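Local atomic coordinates of Exo-arabinanase (PDB entry 3A72), a protein that acts as an exo-1,5-alpha-L-arabinanase, a glycoside hydrolase that binds arabinobiose and probably trims arabinan chains from their ends. Residues 194-199 with 246-251; 271-276 with 318-323; 306-311 with 347-352. All coordinates share one frame; numbering follows the deposited sequence.

Interaction 1: 194-199 with 246-251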
# COMPACT_ATOMS: atom_id res chain seq x y z
N GLU A 194 13.88 -12.99 2.89
CA GLU A 194 12.62 -13.38 3.54
C GLU A 194 12.40 -12.59 4.81
O GLU A 194 13.27 -12.56 5.69
CB GLU A 194 12.64 -14.88 3.85
CG GLU A 194 12.83 -15.74 2.63
CD GLU A 194 11.60 -15.83 1.81
OE1 GLU A 194 10.44 -15.58 2.18
OE2 GLU A 194 11.77 -16.34 0.66
N ASP A 195 11.29 -11.94 4.93
CA ASP A 195 10.94 -11.14 6.10
C ASP A 195 9.97 -11.87 7.03
O ASP A 195 10.18 -11.88 8.24
CB ASP A 195 10.37 -9.80 5.63
CG ASP A 195 11.40 -8.89 5.08
OD1 ASP A 195 12.60 -8.98 5.47
OD2 ASP A 195 11.02 -8.00 4.24
N VAL A 196 8.88 -12.38 6.46
CA VAL A 196 7.85 -13.02 7.26
C VAL A 196 7.55 -14.39 6.63
O VAL A 196 7.04 -14.47 5.50
CB VAL A 196 6.58 -12.18 7.40
CG1 VAL A 196 5.53 -12.96 8.18
CG2 VAL A 196 6.88 -10.84 8.05
N THR A 197 7.89 -15.44 7.36
CA THR A 197 7.59 -16.82 7.02
C THR A 197 7.04 -17.52 8.25
O THR A 197 7.42 -17.18 9.38
CB THR A 197 8.81 -17.59 6.51
OG1 THR A 197 9.69 -17.85 7.57
CG2 THR A 197 9.59 -16.83 5.43
N TYR A 198 6.19 -18.50 8.01
CA TYR A 198 5.60 -19.33 9.11
C TYR A 198 5.72 -20.80 8.75
O TYR A 198 5.69 -21.19 7.58
CB TYR A 198 4.11 -18.92 9.34
CG TYR A 198 4.00 -17.58 9.99
CD1 TYR A 198 4.30 -17.43 11.35
CD2 TYR A 198 3.64 -16.42 9.32
CE1 TYR A 198 4.25 -16.21 11.98
CE2 TYR A 198 3.58 -15.21 9.95
CZ TYR A 198 3.86 -15.11 11.28
OH TYR A 198 3.80 -13.87 11.87
N PRO A 199 5.81 -21.63 9.80
CA PRO A 199 6.04 -23.06 9.57
C PRO A 199 4.85 -23.89 9.24
O PRO A 199 5.00 -25.09 9.09
CB PRO A 199 6.65 -23.48 10.92
CG PRO A 199 6.00 -22.56 11.91
CD PRO A 199 5.94 -21.25 11.21
N GLU A 246 15.57 -3.36 7.11
CA GLU A 246 15.94 -4.53 6.33
C GLU A 246 15.94 -5.84 7.18
O GLU A 246 16.23 -6.89 6.58
CB GLU A 246 17.31 -4.34 5.69
CG GLU A 246 17.29 -3.29 4.59
CD GLU A 246 18.62 -3.07 3.91
OE1 GLU A 246 19.28 -4.07 3.56
OE2 GLU A 246 18.96 -1.91 3.66
N ASN A 247 15.67 -5.74 8.46
CA ASN A 247 15.66 -6.91 9.30
C ASN A 247 14.33 -7.00 10.01
O ASN A 247 14.10 -6.38 11.08
CB ASN A 247 16.84 -6.88 10.31
CG ASN A 247 16.88 -8.15 11.15
OD1 ASN A 247 16.04 -9.05 11.03
ND2 ASN A 247 17.91 -8.24 11.99
N ILE A 248 13.45 -7.76 9.39
CA ILE A 248 12.08 -7.99 9.89
C ILE A 248 11.93 -9.42 10.46
O ILE A 248 11.16 -9.64 11.41
CB ILE A 248 11.07 -7.76 8.74
CG1 ILE A 248 11.25 -6.36 8.11
CG2 ILE A 248 9.65 -8.02 9.15
CD1 ILE A 248 11.01 -5.19 9.09
N ALA A 249 12.68 -10.38 9.91
CA ALA A 249 12.49 -11.78 10.26
C ALA A 249 12.81 -12.06 11.72
O ALA A 249 12.29 -13.03 12.31
CB ALA A 249 13.32 -12.65 9.35
N SER A 250 13.69 -11.29 12.34
CA SER A 250 14.08 -11.53 13.72
C SER A 250 13.09 -10.95 14.72
O SER A 250 13.22 -11.18 15.89
CB SER A 250 15.47 -10.99 13.96
OG SER A 250 15.52 -9.59 13.87
N ALA A 251 12.09 -10.18 14.27
CA ALA A 251 11.12 -9.56 15.15
C ALA A 251 9.93 -10.48 15.29
O ALA A 251 9.32 -10.86 14.28
CB ALA A 251 10.71 -8.20 14.58
O HOH W 1 14.15 -9.72 7.49
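At a classic beta bulge in strand 193-196, Asp195 meets Ile248 and Ala249 of the loop 246-251. Asp195 and Val196 both face Met178 of the adjoining strand, which marks the bulge. Ile248 meets the aspartate with its branched carbon, CB lying 3.8 Å from Asp195 CB, while its CG1 lies near the carboxylate carbon. CG1 stands anti to the carbonyl carbon (chi1 -55°), and CG2, the other branch, meets Val196 CG2 at 4.1 Å. On the backbone side, the carbonyl O of Asp195 receives a CA-H...O contact from Ala249 CA at 3.1 Å, with an angle of 130° at the hydrogen. The CB of Ala249 lies against the same oxygen and against Glu194 O.

In the six-bladed propeller, 193-196 is the outermost strand of one blade, and 246-251 leads into 254-255, the outermost strand of the next. Water bridges the two blades here: one molecule donates to Asp195 OD1 at 2.7 Å and accepts from Ile248 N at 2.8 Å. The loop is shaped by a type I turn from Ile248 to Ala251, where Ala251 N reaches Ile248 O at 3.1 Å. Ser250 OG donates to Asn247 OD1 from above the amide plane, 2.9 Å away. Tyr220 of strand 218-225 touches Asp195, Val196 and Ile248 alike.

Interaction 2: 271-276 with 318-323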
# COMPACT_ATOMS: atom_id res chain seq x y z
N VAL A 271 0.07 4.56 9.15
CA VAL A 271 0.74 5.85 9.06
C VAL A 271 1.01 6.34 10.50
O VAL A 271 0.47 5.79 11.45
CB VAL A 271 -0.09 6.89 8.27
CG1 VAL A 271 -0.20 6.47 6.83
CG2 VAL A 271 -1.45 7.13 8.92
N TRP A 272 1.79 7.39 10.60
CA TRP A 272 2.10 8.03 11.87
C TRP A 272 2.00 9.55 11.71
O TRP A 272 2.47 10.10 10.74
CB TRP A 272 3.49 7.60 12.38
CG TRP A 272 3.87 8.32 13.65
CD1 TRP A 272 3.60 7.97 14.91
CD2 TRP A 272 4.59 9.56 13.74
NE1 TRP A 272 4.09 8.88 15.81
CE2 TRP A 272 4.71 9.88 15.10
CE3 TRP A 272 5.15 10.42 12.79
CZ2 TRP A 272 5.35 11.02 15.56
CZ3 TRP A 272 5.80 11.57 13.23
CH2 TRP A 272 5.90 11.84 14.59
N THR A 273 1.39 10.18 12.73
CA THR A 273 1.35 11.66 12.81
C THR A 273 2.01 12.10 14.11
O THR A 273 1.85 11.45 15.13
CB THR A 273 -0.10 12.17 12.79
OG1 THR A 273 -0.06 13.60 12.99
CG2 THR A 273 -0.97 11.55 13.84
N PRO A 274 2.64 13.29 14.12
CA PRO A 274 3.02 13.88 15.39
C PRO A 274 1.88 14.25 16.30
O PRO A 274 2.10 14.45 17.50
CB PRO A 274 3.77 15.20 14.94
CG PRO A 274 4.12 14.97 13.51
CD PRO A 274 3.08 14.10 12.95
N TYR A 275 0.67 14.44 15.74
CA TYR A 275 -0.47 14.83 16.56
C TYR A 275 -0.87 13.72 17.53
O TYR A 275 -0.67 12.53 17.27
CB TYR A 275 -1.68 15.21 15.65
CG TYR A 275 -1.62 16.65 15.22
CD1 TYR A 275 -0.62 17.07 14.34
CD2 TYR A 275 -2.47 17.59 15.69
CE1 TYR A 275 -0.50 18.36 13.95
CE2 TYR A 275 -2.39 18.96 15.30
CZ TYR A 275 -1.37 19.29 14.40
OH TYR A 275 -1.33 20.66 14.04
N GLY A 276 -1.50 14.18 18.61
CA GLY A 276 -2.14 13.33 19.56
C GLY A 276 -1.49 13.04 20.86
O GLY A 276 -2.12 12.48 21.77
N LEU A 318 -4.19 5.30 3.72
CA LEU A 318 -4.11 6.42 4.64
C LEU A 318 -2.89 7.27 4.29
O LEU A 318 -1.84 6.76 3.88
CB LEU A 318 -3.93 5.93 6.08
CG LEU A 318 -4.98 4.98 6.62
CD1 LEU A 318 -4.65 4.58 8.04
CD2 LEU A 318 -6.36 5.61 6.54
N ARG A 319 -2.98 8.57 4.56
CA ARG A 319 -1.82 9.45 4.44
C ARG A 319 -1.98 10.62 5.42
O ARG A 319 -2.98 11.32 5.41
CB ARG A 319 -1.62 9.96 3.05
CG ARG A 319 -0.36 10.79 2.92
CD ARG A 319 0.08 11.02 1.48
NE ARG A 319 0.49 9.76 0.87
CZ ARG A 319 1.66 9.14 1.12
NH1 ARG A 319 2.55 9.65 1.91
NH2 ARG A 319 1.87 7.99 0.53
N VAL A 320 -0.94 10.83 6.23
CA VAL A 320 -0.86 12.02 7.07
C VAL A 320 -0.27 13.13 6.20
O VAL A 320 0.91 13.03 5.77
CB VAL A 320 -0.01 11.77 8.31
CG1 VAL A 320 0.16 13.07 9.11
CG2 VAL A 320 -0.65 10.69 9.19
N LEU A 321 -1.06 14.13 5.89
CA LEU A 321 -0.54 15.25 5.11
C LEU A 321 0.43 16.06 5.94
O LEU A 321 0.38 16.08 7.17
CB LEU A 321 -1.71 16.12 4.64
CG LEU A 321 -2.75 15.39 3.77
CD1 LEU A 321 -3.76 16.42 3.30
CD2 LEU A 321 -2.14 14.64 2.62
N SER A 322 1.37 16.73 5.26
CA SER A 322 2.41 17.46 5.95
C SER A 322 1.92 18.74 6.62
O SER A 322 2.53 19.21 7.61
CB SER A 322 3.52 17.79 4.98
OG SER A 322 3.08 18.51 3.89
N GLU A 323 0.86 19.30 6.12
CA GLU A 323 0.42 20.63 6.52
C GLU A 323 0.20 20.72 8.01
O GLU A 323 -0.31 19.80 8.66
CB GLU A 323 -0.80 21.07 5.78
CG GLU A 323 -0.55 21.48 4.34
CD GLU A 323 -0.35 20.42 3.35
OE1 GLU A 323 -0.53 19.23 3.61
OE2 GLU A 323 0.11 20.84 2.19
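Two innermost strands of neighbouring propeller blades face each other where Val271 and Thr273 meet Leu318 and Val320. Strands 271-273 and 318-320 run in the same direction, their axes approaching to 6.6 Å and inclined by 25°, and the two strands meet through side chains, without backbone hydrogen bonds between them. Val271 uses both methyls. CG1, anti to the carbonyl carbon (chi1 -66°), lies 3.4 Å from Leu318 O and 3.8 Å from Leu318 CB, the two side chains crossing at about a right angle. CG2, held between the backbone N and the carbonyl carbon, meets Val320 CG2 at 3.7 Å.

Val320 meets strand 271-273 with both branches: CG2 also rests 3.5 Å from Trp272 O, whereas CG1 reaches Thr273 CB at 3.8 Å. Thr273 meets the neighbouring blade through OG1 as well, which is hydrogen-bonded to Gly326 O. The same oxygen stands anti to the backbone N (chi1 175°) and accepts from Tyr275 N at 3.0 Å, an ST turn that bends the chain as the strand ends.

Behind these residues the two blades continue the apolar layer, with Ile283 of strand 281-285 touching Val271 and Leu318, and Leu329 of strand 328-333 touching Val271 and Val320, while Leu351 of helix 351-354 touches Thr273.

Interaction 3: 306-311 with 347-352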
# COMPACT_ATOMS: atom_id res chain seq x y z
N ILE A 306 -11.79 4.31 16.49
CA ILE A 306 -12.44 5.61 16.35
C ILE A 306 -13.28 5.63 15.12
O ILE A 306 -13.02 4.89 14.13
CB ILE A 306 -11.40 6.77 16.30
CG1 ILE A 306 -10.54 6.78 15.06
CG2 ILE A 306 -10.57 6.81 17.58
CD1 ILE A 306 -9.70 8.02 14.87
N PRO A 307 -14.31 6.49 15.05
CA PRO A 307 -15.11 6.60 13.85
C PRO A 307 -14.32 7.13 12.68
O PRO A 307 -13.30 7.81 12.81
CB PRO A 307 -16.23 7.59 14.24
CG PRO A 307 -16.24 7.61 15.72
CD PRO A 307 -14.85 7.34 16.17
N CYS A 308 -14.84 6.89 11.49
CA CYS A 308 -14.25 7.41 10.26
C CYS A 308 -15.37 7.64 9.25
O CYS A 308 -16.20 6.79 9.06
CB CYS A 308 -13.23 6.41 9.75
SG CYS A 308 -12.46 6.86 8.16
N PRO A 309 -15.38 8.81 8.57
CA PRO A 309 -16.46 9.09 7.62
C PRO A 309 -16.28 8.46 6.26
O PRO A 309 -17.22 8.52 5.44
CB PRO A 309 -16.40 10.60 7.46
CG PRO A 309 -14.97 10.94 7.70
CD PRO A 309 -14.49 9.98 8.77
N GLU A 310 -15.13 7.87 5.94
CA GLU A 310 -14.89 7.19 4.68
C GLU A 310 -15.35 5.74 4.77
O GLU A 310 -15.11 5.08 5.77
CB GLU A 310 -13.43 7.24 4.35
CG GLU A 310 -13.04 6.60 3.04
CD GLU A 310 -13.53 7.33 1.82
OE1 GLU A 310 -13.93 8.49 1.82
OE2 GLU A 310 -13.46 6.60 0.76
N GLU A 311 -15.98 5.26 3.71
CA GLU A 311 -16.41 3.87 3.68
C GLU A 311 -15.25 2.92 3.82
O GLU A 311 -14.09 3.24 3.52
CB GLU A 311 -17.12 3.61 2.35
CG GLU A 311 -16.23 3.71 1.12
CD GLU A 311 -16.98 3.52 -0.21
OE1 GLU A 311 -18.22 3.80 -0.27
OE2 GLU A 311 -16.34 3.11 -1.19
N SER A 347 -11.72 10.99 1.97
CA SER A 347 -12.10 11.88 3.06
C SER A 347 -10.82 12.43 3.70
O SER A 347 -9.77 11.81 3.61
CB SER A 347 -12.94 11.15 4.09
OG SER A 347 -14.14 10.62 3.55
N VAL A 348 -10.97 13.60 4.34
CA VAL A 348 -9.88 14.20 5.10
C VAL A 348 -10.41 14.46 6.48
O VAL A 348 -11.48 15.07 6.65
CB VAL A 348 -9.38 15.50 4.43
CG1 VAL A 348 -8.28 16.14 5.27
CG2 VAL A 348 -8.85 15.22 3.03
N MET A 349 -9.69 14.00 7.49
CA MET A 349 -10.03 14.17 8.87
C MET A 349 -9.07 15.10 9.55
O MET A 349 -7.87 15.10 9.30
CB MET A 349 -9.99 12.77 9.60
CG MET A 349 -10.88 11.73 8.94
SD MET A 349 -10.72 10.12 9.68
CE MET A 349 -11.57 10.35 11.23
N ASP A 350 -9.61 15.92 10.49
CA ASP A 350 -8.82 16.88 11.27
C ASP A 350 -8.36 16.21 12.53
O ASP A 350 -9.15 16.03 13.48
CB ASP A 350 -9.65 18.12 11.56
CG ASP A 350 -8.86 19.18 12.31
OD1 ASP A 350 -7.70 18.95 12.68
OD2 ASP A 350 -9.43 20.33 12.47
N LEU A 351 -7.10 15.79 12.57
CA LEU A 351 -6.53 15.05 13.70
C LEU A 351 -6.44 15.91 14.96
O LEU A 351 -6.37 15.33 16.08
CB LEU A 351 -5.18 14.46 13.34
CG LEU A 351 -5.23 13.47 12.14
CD1 LEU A 351 -3.79 13.06 11.76
CD2 LEU A 351 -6.13 12.30 12.41
N LYS A 352 -6.47 17.23 14.83
CA LYS A 352 -6.55 18.10 16.01
C LYS A 352 -7.83 17.79 16.79
O LYS A 352 -7.83 17.88 18.05
CB LYS A 352 -6.45 19.57 15.63
CG LYS A 352 -6.32 20.52 16.83
CD LYS A 352 -6.08 21.95 16.33
CE LYS A 352 -6.07 23.03 17.42
NZ LYS A 352 -5.27 24.24 17.00
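The backbones of 306-311 and 347-352 come nearest at Glu310 and Ser347, with CA atoms 5.7 Å apart, and are wider spaced at Cys308 and Met349, 8.1 Å between CA atoms. At the close end Ser347 OG donates to Glu310 OE1 at 2.8 Å, and OE1 accepts with its anti lone pair, the one turned away from OE2. The glutamate's CG is anti to the backbone N, and a bend at chi2 (68°) turns CD out of the extended line of the chain. OE2 is hydrogen-bonded to Ser345 OG, so the buried carboxylate is gripped by two serines of one strand.

The loop 306-311 leaves the outermost strand of one propeller blade for the innermost strand of the last, passing alongside strand 344-350 on the way. The N-terminal strand 6-10 completes this blade beside 344-350, the closure that joins the two ends of the chain in a propeller; Ser347 OG is hydrogen-bonded to Asn8 N of that strand.

At the wider end Met349 makes the contact. Its methyl CE, turned by a bend at chi3 (73°), lies 3.5 Å from Pro307 O and 3.8 Å from Pro309 CD, while SD stands 4.0 Å from Cys308 SG. Cys308 SG also takes a weak bond from Glu310 N. Beyond Met349, Asp350 N-caps the C-terminal helix, OD1 accepting from Lys352 N at 3.0 Å, and pairs with Arg327.

Overall arrangement
All three contacts join one propeller blade to the next, and all are partly buried. Interaction 2 pairs innermost strands, with no exposed residue among those touching, and is made by aliphatic side chains packed on one another and on backbone carbonyls. Interactions 1 and 3 lie further out, include exposed residues (Ala249; Pro307 and Pro309), and add polar elements: a bridging water in the first, a direct serine-glutamate bond in the third. Interactions 2 and 3 hold the same two blades and touch, with Thr273 CG2 3.8 Å from Leu351 CD1 and centres about 12 Å apart. Interaction 1 lies at another blade interface, its centre about 27 Å and 33 Å from theirs.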